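Local coordinates for terminal oxygenase component of carbazole (Janthinobacterium sp., PDB 7BUG), which catalyses the dioxygenation of carbazole at its angular and adjacent ring carbons, as the Rieske-type terminal oxygenase of carbazole 1,9a-dioxygenase, at residues 126-130 with 131-135; 31-34 with 35-39. All blocks are in the same frame, centred on the assembly; numbering follows the deposited sequence. Where two conformers were deposited one is given.

Contact 1: 126-130 with 131-135; sequences VQEAK and GCVFI. With MXE (2-methoxyethanol), chain N; CO3 (carbonate ion), chain M.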
# COMPACT_ATOMS: atom_id res chain seq x y z
N VAL A 126 -10.51 -32.60 6.46
CA VAL A 126 -9.63 -32.28 7.62
C VAL A 126 -9.33 -33.54 8.37
O VAL A 126 -10.29 -34.30 8.62
CB VAL A 126 -10.22 -31.36 8.69
CG1 VAL A 126 -9.13 -30.59 9.39
CG2 VAL A 126 -11.38 -30.52 8.23
N GLN A 127 -8.07 -33.74 8.74
CA GLN A 127 -7.61 -34.95 9.47
C GLN A 127 -6.69 -34.45 10.58
O GLN A 127 -5.90 -33.51 10.31
CB GLN A 127 -6.86 -35.86 8.50
CG GLN A 127 -6.46 -37.23 9.02
CD GLN A 127 -5.89 -38.04 7.90
OE1 GLN A 127 -5.99 -37.66 6.72
NE2 GLN A 127 -5.30 -39.16 8.27
N GLU A 128 -6.71 -35.08 11.74
CA GLU A 128 -5.67 -34.84 12.77
C GLU A 128 -4.76 -36.04 12.81
O GLU A 128 -5.27 -37.16 12.76
CB GLU A 128 -6.33 -34.72 14.14
CG GLU A 128 -7.40 -33.70 14.17
CD GLU A 128 -7.82 -33.50 15.58
OE1 GLU A 128 -8.84 -34.09 15.98
OE2 GLU A 128 -7.11 -32.78 16.26
N ALA A 129 -3.45 -35.83 12.83
CA ALA A 129 -2.47 -36.90 12.98
C ALA A 129 -1.30 -36.34 13.77
O ALA A 129 -0.87 -35.22 13.46
CB ALA A 129 -2.02 -37.38 11.65
N LYS A 130 -0.86 -37.04 14.78
CA LYS A 130 0.32 -36.64 15.60
C LYS A 130 0.10 -35.26 16.25
O LYS A 130 1.06 -34.51 16.37
CB LYS A 130 1.58 -36.68 14.74
CG LYS A 130 1.89 -38.04 14.13
CD LYS A 130 1.90 -39.12 15.21
CE LYS A 130 2.79 -40.29 14.89
NZ LYS A 130 2.73 -41.31 15.96
N GLY A 131 -1.14 -34.95 16.64
CA GLY A 131 -1.49 -33.68 17.27
C GLY A 131 -1.38 -32.51 16.31
O GLY A 131 -1.42 -31.39 16.79
N CYS A 132 -1.37 -32.77 14.99
CA CYS A 132 -1.33 -31.71 13.95
C CYS A 132 -2.61 -31.75 13.13
O CYS A 132 -3.10 -32.87 12.78
CB CYS A 132 -0.14 -31.86 13.03
SG CYS A 132 1.44 -31.91 13.92
N VAL A 133 -3.13 -30.58 12.77
CA VAL A 133 -4.37 -30.48 11.97
C VAL A 133 -3.98 -30.26 10.51
O VAL A 133 -3.39 -29.21 10.22
CB VAL A 133 -5.26 -29.33 12.47
CG1 VAL A 133 -6.48 -29.11 11.59
CG2 VAL A 133 -5.64 -29.54 13.92
N PHE A 134 -4.39 -31.20 9.65
CA PHE A 134 -4.10 -31.11 8.19
C PHE A 134 -5.40 -30.86 7.44
O PHE A 134 -6.42 -31.55 7.70
CB PHE A 134 -3.50 -32.44 7.73
CG PHE A 134 -2.11 -32.72 8.19
CD1 PHE A 134 -1.83 -33.33 9.41
CD2 PHE A 134 -1.05 -32.33 7.40
CE1 PHE A 134 -0.51 -33.54 9.81
CE2 PHE A 134 0.25 -32.62 7.78
CZ PHE A 134 0.51 -33.25 8.97
N ILE A 135 -5.37 -29.93 6.50
CA ILE A 135 -6.50 -29.66 5.58
C ILE A 135 -6.07 -30.09 4.18
O ILE A 135 -4.96 -29.75 3.79
CB ILE A 135 -6.89 -28.17 5.63
CG1 ILE A 135 -7.36 -27.81 7.04
CG2 ILE A 135 -7.92 -27.81 4.57
CD1 ILE A 135 -7.63 -26.36 7.24
O1 MXE N . -1.94 -41.99 5.45
C1 MXE N . -3.10 -42.44 6.13
C2 MXE N . -4.39 -42.22 5.37
O2 MXE N . -5.03 -41.06 5.92
C3 MXE N . -5.56 -40.03 5.17
C CO3 M . -13.56 -35.55 6.08
O1 CO3 M . -12.88 -34.59 6.58
O2 CO3 M . -13.87 -35.57 4.77
O3 CO3 M . -14.09 -36.45 6.90

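Contact 2: 31-34 with 35-39; sequences PVMF and SKEIN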
# COMPACT_ATOMS: atom_id res chain seq x y z
N PRO A 31 -0.58 -28.87 6.94
CA PRO A 31 -0.81 -28.59 8.35
C PRO A 31 -1.05 -27.11 8.60
O PRO A 31 -0.41 -26.30 7.95
CB PRO A 31 0.44 -29.10 9.04
CG PRO A 31 1.51 -28.82 8.06
CD PRO A 31 0.87 -29.06 6.69
N VAL A 32 -1.98 -26.78 9.49
CA VAL A 32 -2.31 -25.34 9.71
C VAL A 32 -2.30 -24.98 11.19
O VAL A 32 -2.23 -23.78 11.46
CB VAL A 32 -3.66 -25.02 9.07
CG1 VAL A 32 -3.57 -25.16 7.55
CG2 VAL A 32 -4.77 -25.85 9.62
N MET A 33 -2.42 -25.94 12.08
CA MET A 33 -2.46 -25.65 13.53
C MET A 33 -2.32 -26.97 14.27
O MET A 33 -2.28 -28.02 13.63
CB MET A 33 -3.76 -24.97 13.95
CG MET A 33 -4.95 -25.83 13.87
SD MET A 33 -6.47 -24.90 14.30
CE MET A 33 -6.66 -23.91 12.83
N PHE A 34 -2.14 -26.89 15.58
CA PHE A 34 -2.06 -28.10 16.45
C PHE A 34 -3.44 -28.42 16.99
O PHE A 34 -4.29 -27.58 17.14
CB PHE A 34 -1.02 -27.90 17.55
CG PHE A 34 0.38 -27.76 17.01
CD1 PHE A 34 1.07 -28.86 16.54
CD2 PHE A 34 0.95 -26.51 16.88
CE1 PHE A 34 2.36 -28.74 16.02
CE2 PHE A 34 2.24 -26.39 16.37
CZ PHE A 34 2.91 -27.48 15.89
N SER A 35 -3.70 -29.71 17.12
CA SER A 35 -4.98 -30.25 17.62
C SER A 35 -5.40 -29.52 18.91
O SER A 35 -6.61 -29.20 19.06
CB SER A 35 -4.81 -31.71 17.86
OG SER A 35 -4.63 -32.41 16.63
N LYS A 36 -4.43 -29.25 19.79
CA LYS A 36 -4.73 -28.70 21.15
C LYS A 36 -5.17 -27.24 21.01
O LYS A 36 -5.65 -26.67 21.96
CB LYS A 36 -3.49 -28.80 22.03
CG LYS A 36 -2.33 -27.92 21.58
CD LYS A 36 -1.08 -27.98 22.44
CE LYS A 36 -0.82 -29.33 23.06
NZ LYS A 36 0.43 -29.29 23.84
N GLU A 37 -5.00 -26.65 19.83
CA GLU A 37 -5.33 -25.21 19.65
C GLU A 37 -6.77 -25.03 19.23
O GLU A 37 -7.18 -23.86 19.03
CB GLU A 37 -4.42 -24.58 18.61
CG GLU A 37 -2.98 -24.57 19.06
CD GLU A 37 -2.01 -23.95 18.08
OE1 GLU A 37 -1.99 -24.36 16.88
OE2 GLU A 37 -1.25 -23.03 18.52
N ILE A 38 -7.48 -26.11 18.93
CA ILE A 38 -8.90 -26.02 18.50
C ILE A 38 -9.73 -26.89 19.45
O ILE A 38 -9.56 -28.12 19.48
CB ILE A 38 -9.16 -26.32 17.01
CG1 ILE A 38 -10.67 -26.39 16.76
CG2 ILE A 38 -8.43 -27.55 16.53
CD1 ILE A 38 -11.04 -25.96 15.42
N ASN A 39 -10.50 -26.20 20.29
CA ASN A 39 -11.37 -26.82 21.31
C ASN A 39 -12.73 -27.10 20.69
O ASN A 39 -13.15 -26.43 19.74
CB ASN A 39 -11.57 -25.91 22.52
CG ASN A 39 -10.35 -25.76 23.42
OD1 ASN A 39 -9.75 -26.75 23.83
ND2 ASN A 39 -10.01 -24.53 23.75

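Contact 1: 126-130 with 131-135
Phe134 O is approached from the opposing strand by two donors: Gln127 N, at 2.9 Å in the carbonyl plane, and, more weakly, the CA-H of Val126, with CA 3.3 Å away. The return bond, Phe134 N to Gln127 O, is 2.8 Å long and almost straight (170°). Two residues nearer the turn, past the non-hydrogen-bonded pair Glu128 and Val133, Ala129 and Cys132 form the second hydrogen-bonded pair. There Cys132 N also closes the type I' turn onto Ala129 O, meeting it from 53° above the carbonyl plane, while Lys130 and Gly131 carry the positive phi angles of this two-residue hairpin. On one face Val126 CG1 packs 3.7 Å from Val133 CG1 and also meets Ile135 CG1. Glu128 leaves from the same face and has its carboxylate held by Arg57 and Ser35. On the other face the Phe134 ring, with CG beside its own backbone N (chi1 -71°), leans back toward the turn and brings the edge atom CE1 to 4.0 Å from Ala129 O. Gln127 stretches outward, its NE2 3.0 Å from O2 of the bound 2-methoxyethanol; an alanine here would probably leave that ether oxygen without its amide donor and Trp29 and Leu145 with less side chain to pack on. Val126 N, its pair with Ile135 being non-hydrogen-bonded, instead donates to O1 of a carbonate ion that Lys61 NZ also hydrogen-bonds. The hairpin lies inside a six-stranded antiparallel sheet, with strand 123-129 beside strand 61-66 and strand 132-137 beside strand 28-32.

Contact 2: 31-34 with 35-39
Glu37 turns back along the chain and accepts the backbone N-H of Phe34 on OE1, at 2.8 Å and nearly straight (176°). The donor arrives on the anti side of the carboxylate, 27° out of its plane. Extended beyond CG, Glu37 runs alongside Phe34, and OE1 comes within 3.6 Å of CD2 of that ring. Met33 CB also touches this oxygen, 3.5 Å from Glu37 OE1. Backbone bonds set this geometry: Glu37 N reaches Phe34 O at 2.9 Å, and Ile38 N follows with a longer bond to Ser35 O, 3.2 Å. Met33, with CG between its backbone N and carbonyl carbon (chi1 69°), places SD 4.0 Å from Ile38 CG2. Farther out, Arg57 donates to the carbonyl oxygens of Ser35 (from NH2) and Ile38 (from NE), bridging the start of the turn and the residue after it, and the Phe34 ring stacks on Phe297 of strand 293-303, in the ring-hydroxylase part of the chain. Two successive bonds from an N-H to the carbonyl three residues earlier mark a short 3-10 turn, here leading the chain away from strand 28-32 of the Rieske domain.

In the fold
After strand 28-32 the chain turns a corner at Met33, contact 2 closes its 3-10 turn just beyond, and the chain then goes on to strand 44-48. Some ninety residues later, contact 1 closes the hairpin of strands 123-129 and 132-137. The two are in series, neither nested nor crossed, yet their centres are about 8 Å apart because strand 132-137 returns beside strand 28-32. Met33 O meets Val133 N at 2.8 Å, probably a hydrogen bond, and a backbone hydrogen bond between Ser35 and Gly131 joins the turn to the hairpin's tip. Arg57, on strand 51-58, reaches both contacts. Together they join edge and interior strands of one sheet and, through Phe34, border the seven-stranded sheet of the ring-hydroxylase part.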